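Local coordinates for glucose-6-phosphate isomerase like protein (Thermus thermophilus, PDB 1WIW), which probably interconverts phosphorylated hexoses, as a glucose-6-phosphate or mannose-6-phosphate isomerase built from SIS domains, at residues M1-D13 against P144-Y158. Residues are numbered along the deposited sequence; the frame is centred on the assembly and turned at random.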
# COMPACT_ATOMS: atom_id res chain seq x y z
N MSE B 1 10.77 31.29 -4.67
CA MSE B 1 10.10 30.41 -3.66
C MSE B 1 9.06 31.19 -2.88
O MSE B 1 9.37 32.18 -2.23
CB MSE B 1 11.15 29.83 -2.71
CG MSE B 1 10.58 28.88 -1.66
SE MSE B 1 11.98 27.97 -0.68
CE MSE B 1 12.35 29.35 0.63
N ARG B 2 7.81 30.73 -2.95
CA ARG B 2 6.71 31.38 -2.25
C ARG B 2 6.89 31.36 -0.73
O ARG B 2 7.47 30.42 -0.18
CB ARG B 2 5.38 30.74 -2.65
CG ARG B 2 5.09 30.83 -4.15
CD ARG B 2 3.72 30.29 -4.52
NE ARG B 2 3.44 30.46 -5.94
CZ ARG B 2 3.99 29.74 -6.91
NH1 ARG B 2 3.67 29.98 -8.18
NH2 ARG B 2 4.85 28.77 -6.62
N ASP B 3 6.41 32.42 -0.08
CA ASP B 3 6.52 32.58 1.36
C ASP B 3 5.18 32.31 2.04
O ASP B 3 4.20 33.01 1.79
CB ASP B 3 7.01 34.00 1.66
CG ASP B 3 7.22 34.27 3.14
OD1 ASP B 3 7.84 35.31 3.46
OD2 ASP B 3 6.76 33.47 3.98
N LEU B 4 5.14 31.28 2.88
CA LEU B 4 3.92 30.89 3.58
C LEU B 4 3.53 31.89 4.66
O LEU B 4 2.50 31.73 5.33
CB LEU B 4 4.10 29.49 4.20
CG LEU B 4 4.34 28.38 3.16
CD1 LEU B 4 4.59 27.04 3.86
CD2 LEU B 4 3.13 28.28 2.23
N ASP B 5 4.34 32.93 4.83
CA ASP B 5 4.03 33.95 5.82
C ASP B 5 3.58 35.26 5.17
O ASP B 5 3.48 36.30 5.84
CB ASP B 5 5.22 34.13 6.77
CG ASP B 5 5.39 32.94 7.72
OD1 ASP B 5 6.48 32.76 8.30
OD2 ASP B 5 4.42 32.18 7.89
N ARG B 6 3.30 35.21 3.87
CA ARG B 6 2.81 36.38 3.14
C ARG B 6 1.36 36.07 2.75
O ARG B 6 1.06 35.01 2.19
CB ARG B 6 3.65 36.65 1.88
CG ARG B 6 5.01 37.32 2.18
CD ARG B 6 5.85 37.50 0.92
NE ARG B 6 5.24 38.41 -0.05
CZ ARG B 6 5.51 39.70 -0.15
NH1 ARG B 6 4.90 40.44 -1.07
NH2 ARG B 6 6.40 40.27 0.65
N GLU B 7 0.46 37.00 3.05
CA GLU B 7 -0.96 36.80 2.79
C GLU B 7 -1.39 36.51 1.35
O GLU B 7 -2.29 35.70 1.14
CB GLU B 7 -1.76 38.00 3.31
CG GLU B 7 -3.22 37.66 3.58
CD GLU B 7 -4.06 38.87 3.92
OE1 GLU B 7 -3.61 39.70 4.74
OE2 GLU B 7 -5.18 38.99 3.37
N GLU B 8 -0.75 37.14 0.37
CA GLU B 8 -1.14 36.91 -1.01
C GLU B 8 -0.87 35.49 -1.49
O GLU B 8 -1.38 35.07 -2.53
CB GLU B 8 -0.46 37.92 -1.95
CG GLU B 8 1.00 37.65 -2.26
CD GLU B 8 1.96 38.09 -1.16
OE1 GLU B 8 3.18 37.97 -1.38
OE2 GLU B 8 1.50 38.54 -0.09
N THR B 9 -0.09 34.75 -0.72
CA THR B 9 0.24 33.37 -1.06
C THR B 9 -0.97 32.45 -0.90
O THR B 9 -1.00 31.35 -1.46
CB THR B 9 1.39 32.85 -0.17
OG1 THR B 9 2.57 33.61 -0.45
CG2 THR B 9 1.67 31.37 -0.42
N TYR B 10 -1.97 32.91 -0.17
CA TYR B 10 -3.17 32.11 0.07
C TYR B 10 -4.34 32.38 -0.88
O TYR B 10 -5.34 31.66 -0.85
CB TYR B 10 -3.63 32.30 1.52
CG TYR B 10 -2.62 31.81 2.54
CD1 TYR B 10 -1.40 32.46 2.72
CD2 TYR B 10 -2.86 30.65 3.29
CE1 TYR B 10 -0.45 31.98 3.62
CE2 TYR B 10 -1.91 30.16 4.18
CZ TYR B 10 -0.71 30.83 4.34
OH TYR B 10 0.24 30.34 5.21
N LEU B 11 -4.23 33.40 -1.72
CA LEU B 11 -5.31 33.72 -2.66
C LEU B 11 -5.73 32.53 -3.53
O LEU B 11 -6.88 32.42 -3.93
CB LEU B 11 -4.90 34.90 -3.54
CG LEU B 11 -4.77 36.23 -2.78
CD1 LEU B 11 -4.17 37.30 -3.66
CD2 LEU B 11 -6.14 36.64 -2.27
N VAL B 12 -4.80 31.62 -3.81
CA VAL B 12 -5.11 30.46 -4.64
C VAL B 12 -6.04 29.46 -3.93
O VAL B 12 -6.59 28.56 -4.56
CB VAL B 12 -3.81 29.74 -5.09
CG1 VAL B 12 -3.10 29.12 -3.90
CG2 VAL B 12 -4.14 28.69 -6.13
N ASP B 13 -6.21 29.63 -2.61
CA ASP B 13 -7.08 28.76 -1.81
C ASP B 13 -8.51 29.28 -1.94
O ASP B 13 -9.13 29.69 -0.96
CB ASP B 13 -6.65 28.81 -0.33
CG ASP B 13 -7.45 27.85 0.54
OD1 ASP B 13 -7.35 27.95 1.79
OD2 ASP B 13 -8.18 26.99 -0.01
N PRO B 144 -2.40 29.24 9.48
CA PRO B 144 -1.71 30.21 8.63
C PRO B 144 -1.12 31.39 9.40
O PRO B 144 -0.10 31.96 8.99
CB PRO B 144 -2.80 30.66 7.66
CG PRO B 144 -3.69 29.48 7.57
CD PRO B 144 -3.78 29.04 9.01
N GLU B 145 -1.75 31.74 10.52
CA GLU B 145 -1.29 32.86 11.33
C GLU B 145 -0.04 32.49 12.14
O GLU B 145 0.64 33.36 12.68
CB GLU B 145 -2.40 33.34 12.27
CG GLU B 145 -2.69 32.44 13.47
CD GLU B 145 -3.47 31.18 13.13
OE1 GLU B 145 -3.70 30.37 14.06
OE2 GLU B 145 -3.87 30.99 11.96
N VAL B 146 0.27 31.20 12.21
CA VAL B 146 1.45 30.73 12.94
C VAL B 146 2.63 30.74 11.97
O VAL B 146 2.64 30.01 10.99
CB VAL B 146 1.24 29.30 13.48
CG1 VAL B 146 2.46 28.86 14.27
CG2 VAL B 146 -0.02 29.25 14.36
N PRO B 147 3.64 31.59 12.23
CA PRO B 147 4.82 31.68 11.36
C PRO B 147 5.58 30.36 11.16
O PRO B 147 5.51 29.46 11.98
CB PRO B 147 5.67 32.76 12.03
CG PRO B 147 5.28 32.67 13.48
CD PRO B 147 3.78 32.49 13.39
N VAL B 148 6.32 30.28 10.05
CA VAL B 148 7.08 29.08 9.71
C VAL B 148 7.98 28.56 10.83
O VAL B 148 8.01 27.35 11.09
CB VAL B 148 7.94 29.31 8.44
CG1 VAL B 148 8.61 28.01 8.02
CG2 VAL B 148 7.07 29.84 7.30
N GLU B 149 8.71 29.45 11.49
CA GLU B 149 9.60 29.03 12.56
C GLU B 149 8.87 28.33 13.72
O GLU B 149 9.51 27.66 14.53
CB GLU B 149 10.38 30.24 13.11
CG GLU B 149 9.49 31.34 13.67
CD GLU B 149 9.20 32.44 12.66
OE1 GLU B 149 9.10 32.13 11.45
OE2 GLU B 149 9.06 33.61 13.08
N GLU B 150 7.55 28.48 13.80
CA GLU B 150 6.80 27.84 14.87
C GLU B 150 5.73 26.88 14.35
O GLU B 150 5.03 26.23 15.13
CB GLU B 150 6.12 28.90 15.76
CG GLU B 150 7.08 29.92 16.36
CD GLU B 150 6.38 30.92 17.26
OE1 GLU B 150 5.40 31.55 16.80
OE2 GLU B 150 6.82 31.09 18.41
N ASN B 151 5.61 26.79 13.04
CA ASN B 151 4.60 25.93 12.42
C ASN B 151 5.26 24.71 11.78
O ASN B 151 5.98 24.83 10.79
CB ASN B 151 3.86 26.75 11.36
CG ASN B 151 2.65 26.03 10.81
OD1 ASN B 151 2.69 24.84 10.52
ND2 ASN B 151 1.55 26.77 10.65
N PRO B 152 5.03 23.51 12.35
CA PRO B 152 5.61 22.26 11.85
C PRO B 152 5.19 21.89 10.43
O PRO B 152 5.99 21.34 9.67
CB PRO B 152 5.14 21.22 12.87
CG PRO B 152 4.99 22.01 14.12
CD PRO B 152 4.33 23.28 13.62
N ALA B 153 3.94 22.18 10.07
CA ALA B 153 3.44 21.87 8.74
C ALA B 153 4.08 22.77 7.69
O ALA B 153 4.46 22.30 6.62
CB ALA B 153 1.92 22.02 8.69
N LYS B 154 4.21 24.06 8.00
CA LYS B 154 4.84 24.99 7.06
C LYS B 154 6.30 24.59 6.90
O LYS B 154 6.82 24.56 5.79
CB LYS B 154 4.77 26.44 7.57
CG LYS B 154 3.38 27.06 7.51
CD LYS B 154 3.41 28.55 7.83
CE LYS B 154 2.01 29.15 7.83
NZ LYS B 154 2.02 30.59 8.24
N PHE B 155 6.96 24.30 8.02
CA PHE B 155 8.36 23.92 7.98
C PHE B 155 8.56 22.66 7.15
O PHE B 155 9.45 22.61 6.30
CB PHE B 155 8.89 23.68 9.40
CG PHE B 155 10.39 23.53 9.46
CD1 PHE B 155 11.22 24.65 9.51
CD2 PHE B 155 10.98 22.27 9.42
CE1 PHE B 155 12.61 24.52 9.51
CE2 PHE B 155 12.37 22.12 9.42
CZ PHE B 155 13.19 23.25 9.47
N LEU B 156 7.73 21.64 7.38
CA LEU B 156 7.85 20.38 6.63
C LEU B 156 7.55 20.56 5.15
O LEU B 156 8.17 19.93 4.30
CB LEU B 156 6.92 19.31 7.22
CG LEU B 156 6.98 17.92 6.56
CD1 LEU B 156 8.43 17.41 6.58
CD2 LEU B 156 6.06 16.94 7.31
N ALA B 157 6.59 21.44 4.84
CA ALA B 157 6.22 21.69 3.46
C ALA B 157 7.45 22.17 2.68
O ALA B 157 7.71 21.73 1.57
CB ALA B 157 5.09 22.73 3.39
N TYR B 158 8.21 23.08 3.29
CA TYR B 158 9.42 23.59 2.65
C TYR B 158 10.42 22.46 2.41
O TYR B 158 11.10 22.44 1.39
CB TYR B 158 10.05 24.69 3.51
CG TYR B 158 9.41 26.05 3.30
CD1 TYR B 158 9.49 26.69 2.07
CD2 TYR B 158 8.71 26.67 4.33
CE1 TYR B 158 8.89 27.93 1.86
CE2 TYR B 158 8.10 27.91 4.13
CZ TYR B 158 8.20 28.53 2.89
OH TYR B 158 7.59 29.75 2.69
O HOH W 1 2.13 33.55 9.47
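Lys154 NZ meets Asp5 OD2 in a salt bridge at 2.9 Å, nearly along that oxygen's C-O axis. From above the carbonyl plane NZ also donates to Leu4 O, its longest bond at 3.2 Å, and within its own segment it binds Pro144 O and Val146 O; four oxygens exceed its three protons, so some are probably shared. A lysine suits the place because its long, extended stem carries a positive charge and three donor protons to this cluster. An alanine here would probably leave Asp5 without its countercharge and Val146 O with a weak bond from Asn151 ND2, while Leu4 O would keep Tyr10 OH, at 2.7 Å on an in-plane lone pair. The Asp5 carboxylate is divided: OD1 takes Val148 N on its syn lone pair at 3.0 Å, almost straight (175°), while a water donates to both OD2 and Pro144 O. Asn151 OD1 caps the helix, accepting Lys154 N. Tyr158 suits its place because one hydroxyl can both give and accept: OH donates to Arg2 O and receives Leu4 N, each at 2.9 Å. With CG anti to its carbonyl carbon (chi1 -62°), Leu4 brings CD1 to 3.6 Å from Tyr158 CE2, while selenomethionine Met1 makes an oblique Met-aromatic contact with that ring. The contact fastens the N-terminal loop to helix 152-160 and the loop leading into it, with helix 251-272 packing on Tyr10 through Tyr267, Tyr268 and Leu271.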